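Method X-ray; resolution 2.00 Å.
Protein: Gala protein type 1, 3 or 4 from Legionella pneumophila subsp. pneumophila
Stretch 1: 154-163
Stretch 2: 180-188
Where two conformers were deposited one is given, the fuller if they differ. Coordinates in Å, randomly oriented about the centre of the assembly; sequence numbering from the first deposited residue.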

# COMPACT_ATOMS: atom_id res chain seq x y z
N GLY A 154 18.88 -4.40 -10.07
CA GLY A 154 17.67 -3.93 -10.72
C GLY A 154 17.62 -2.43 -10.99
O GLY A 154 17.39 -2.02 -12.13
N VAL A 155 17.82 -1.61 -9.96
CA VAL A 155 17.69 -0.17 -10.12
C VAL A 155 18.91 0.43 -10.82
O VAL A 155 18.84 1.52 -11.38
CB VAL A 155 17.48 0.54 -8.76
CG1 VAL A 155 16.16 0.11 -8.13
CG2 VAL A 155 18.64 0.29 -7.81
N ILE A 156 20.03 -0.28 -10.78
CA ILE A 156 21.20 0.13 -11.54
C ILE A 156 20.87 0.04 -13.03
O ILE A 156 21.20 0.94 -13.80
CB ILE A 156 22.44 -0.72 -11.18
CG1 ILE A 156 22.97 -0.31 -9.81
CG2 ILE A 156 23.53 -0.55 -12.23
CD1 ILE A 156 24.06 -1.21 -9.27
N ALA A 157 20.20 -1.04 -13.43
CA ALA A 157 19.76 -1.17 -14.81
C ALA A 157 18.77 -0.06 -15.16
O ALA A 157 18.92 0.60 -16.19
CB ALA A 157 19.13 -2.54 -15.06
N LEU A 158 17.79 0.16 -14.29
CA LEU A 158 16.80 1.21 -14.51
C LEU A 158 17.44 2.60 -14.62
O LEU A 158 16.97 3.44 -15.39
CB LEU A 158 15.76 1.21 -13.39
CG LEU A 158 14.82 0.00 -13.34
CD1 LEU A 158 14.00 0.03 -12.05
CD2 LEU A 158 13.90 -0.01 -14.56
N ALA A 159 18.51 2.82 -13.86
CA ALA A 159 19.19 4.11 -13.87
C ALA A 159 19.75 4.45 -15.24
O ALA A 159 19.93 5.62 -15.58
CB ALA A 159 20.30 4.13 -12.82
N SER A 160 20.04 3.42 -16.03
CA SER A 160 20.61 3.60 -17.36
C SER A 160 19.55 3.95 -18.41
O SER A 160 19.89 4.38 -19.51
CB SER A 160 21.37 2.35 -17.81
OG SER A 160 20.50 1.23 -17.95
N ASN A 161 18.28 3.74 -18.07
CA ASN A 161 17.19 4.05 -18.99
C ASN A 161 16.97 5.55 -19.09
O ASN A 161 16.41 6.18 -18.19
CB ASN A 161 15.89 3.35 -18.56
CG ASN A 161 14.80 3.42 -19.64
OD1 ASN A 161 14.77 4.35 -20.44
ND2 ASN A 161 13.89 2.44 -19.63
N ILE A 162 17.38 6.11 -20.23
CA ILE A 162 17.38 7.55 -20.45
C ILE A 162 15.96 8.13 -20.56
O ILE A 162 15.76 9.34 -20.39
CB ILE A 162 18.19 7.88 -21.73
CG1 ILE A 162 19.16 9.03 -21.46
CG2 ILE A 162 17.28 8.12 -22.93
CD1 ILE A 162 20.34 8.61 -20.61
N ASN A 163 14.99 7.27 -20.81
CA ASN A 163 13.61 7.70 -21.01
C ASN A 163 12.85 7.99 -19.72
O ASN A 163 11.93 8.80 -19.71
CB ASN A 163 12.86 6.63 -21.82
CG ASN A 163 13.48 6.40 -23.19
OD1 ASN A 163 14.05 5.34 -23.46
ND2 ASN A 163 13.35 7.38 -24.06
N ILE A 180 23.03 5.28 -5.26
CA ILE A 180 24.08 6.13 -5.82
C ILE A 180 24.01 6.17 -7.35
O ILE A 180 24.16 7.23 -7.96
CB ILE A 180 25.47 5.67 -5.34
CG1 ILE A 180 25.66 6.04 -3.87
CG2 ILE A 180 26.57 6.34 -6.17
CD1 ILE A 180 26.89 5.43 -3.22
N GLU A 181 23.74 5.03 -7.98
CA GLU A 181 23.64 5.00 -9.44
C GLU A 181 22.41 5.77 -9.91
O GLU A 181 22.46 6.47 -10.92
CB GLU A 181 23.63 3.57 -9.96
CG GLU A 181 24.91 2.81 -9.63
CD GLU A 181 26.16 3.59 -10.01
OE1 GLU A 181 26.25 4.06 -11.17
OE2 GLU A 181 27.05 3.75 -9.14
N LEU A 182 21.31 5.66 -9.18
CA LEU A 182 20.13 6.46 -9.48
C LEU A 182 20.41 7.95 -9.29
O LEU A 182 19.92 8.79 -10.05
CB LEU A 182 18.95 6.03 -8.60
CG LEU A 182 18.28 4.72 -8.99
CD1 LEU A 182 17.28 4.28 -7.93
CD2 LEU A 182 17.59 4.85 -10.34
N ALA A 183 21.21 8.29 -8.29
CA ALA A 183 21.57 9.68 -8.04
C ALA A 183 22.37 10.25 -9.20
O ALA A 183 22.21 11.43 -9.56
CB ALA A 183 22.36 9.80 -6.74
N LYS A 184 23.23 9.43 -9.80
CA LYS A 184 24.08 9.85 -10.91
C LYS A 184 23.27 10.11 -12.18
O LYS A 184 23.71 10.85 -13.06
CB LYS A 184 25.17 8.81 -11.18
CG LYS A 184 26.21 8.71 -10.08
CD LYS A 184 27.28 7.67 -10.40
CE LYS A 184 28.32 7.59 -9.29
NZ LYS A 184 29.35 6.55 -9.55
N ASN A 185 22.09 9.49 -12.27
CA ASN A 185 21.17 9.68 -13.39
C ASN A 185 20.85 11.16 -13.59
O ASN A 185 20.59 11.88 -12.62
CB ASN A 185 19.88 8.89 -13.16
CG ASN A 185 18.85 9.11 -14.24
OD1 ASN A 185 18.22 10.17 -14.29
ND2 ASN A 185 18.62 8.11 -15.07
N ASN A 186 20.84 11.60 -14.84
CA ASN A 186 20.59 13.01 -15.15
C ASN A 186 19.25 13.30 -15.82
O ASN A 186 19.04 14.39 -16.33
CB ASN A 186 21.71 13.56 -16.03
CG ASN A 186 23.05 13.58 -15.34
OD1 ASN A 186 23.30 14.44 -14.49
ND2 ASN A 186 23.92 12.65 -15.70
N GLN A 187 18.34 12.33 -15.83
CA GLN A 187 17.05 12.54 -16.47
C GLN A 187 15.89 12.55 -15.47
O GLN A 187 14.91 13.28 -15.66
CB GLN A 187 16.79 11.47 -17.53
CG GLN A 187 17.68 11.59 -18.75
CD GLN A 187 19.06 11.02 -18.52
OE1 GLN A 187 19.22 9.99 -17.87
NE2 GLN A 187 20.07 11.70 -19.05
N LEU A 188 15.99 11.75 -14.42
CA LEU A 188 14.94 11.67 -13.40
C LEU A 188 14.65 13.02 -12.76
O LEU A 188 15.56 13.72 -12.32
CB LEU A 188 15.33 10.67 -12.31
CG LEU A 188 15.42 9.19 -12.68
CD1 LEU A 188 15.95 8.41 -11.49
CD2 LEU A 188 14.05 8.66 -13.11
O HOH W 1 16.48 8.23 -16.55

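Both stretches belong to one chain, and each contains the final part of a helix followed by a loop. The helices run nearly parallel, with 8° between their N-to-C directions. Their axes come within 8.5 Å, a close spacing for two helices. The backbones are nearest at Ala-159 and Leu-182, where the CA atoms of these two residues lie 5.1 Å apart. Ile-156 pairs with Glu-181 in the same register, and Ile-162 pairs with Gln-187 further along, where both stretches have left the helix. The contact buries 416 Å², counting both sides.

The apolar contacts centre on Leu-182. Its CA-to-CB bond points sideways, but the end of the side chain comes nearer to the first helix. There CD2 of Leu-182 sits 3.7 Å from CB of Ala-159, and CD1 of Leu-182 sits 3.8 Å from CB of Val-155. Leu-182 thus touches residues one helical turn apart. Ala-159 points toward the second stretch. Its methyl group is small, and its CB also reaches to 3.7 Å from the backbone O of Glu-181. This fits the short CA distance at this level.

Two further contacts set hydrocarbon parts against polar residues. CG1 of Ile-156 lies 3.7 Å from CG of Glu-181, so the aliphatic part of the glutamate packs on the isoleucine. The carboxylate of Glu-181 faces its own helix neighbour instead: OE2 of Glu-181 and NZ of Lys-184 form a long salt bridge of 3.6 Å. In the loops, CD1 of Ile-162 approaches OE1 of Gln-187 to 3.3 Å. This is a close van der Waals contact, since a methyl group offers no polar hydrogen.

One direct hydrogen bond joins the stretches. ND2 of Asn-185 donates to the backbone O of Ala-159 at 2.9 Å, with an N-H...acceptor angle of 156°. Asn-185 points toward the first stretch, which brings its amide to this carbonyl. Backbone carbonyls near the end of a helix often lack an amide partner in the next turn, and a side-chain amide can serve them.

The same nitrogen also supports a water bridge. Water 1 accepts from ND2 of Asn-185 at 2.6 Å and donates to the backbone O of Asn-161 at 2.6 Å. The direct distance from ND2 of Asn-185 to O of Asn-161 is 4.3 Å, too long for a hydrogen bond, and the water closes that gap.

Side-chain hydrogen bonds also form within each stretch. OD1 of Asn-185 accepts from N of Gln-187 and from N of Leu-188, both at 2.7 Å. The side chain therefore ties down its own loop through the oxygen while its nitrogen serves the other stretch. In the loop of the first stretch, OD1 of Asn-161 accepts from N of Asn-163 at 3.0 Å. OG of Ser-160 donates to O of Ala-157 at a very short 2.4 Å; this serine points away from the contact.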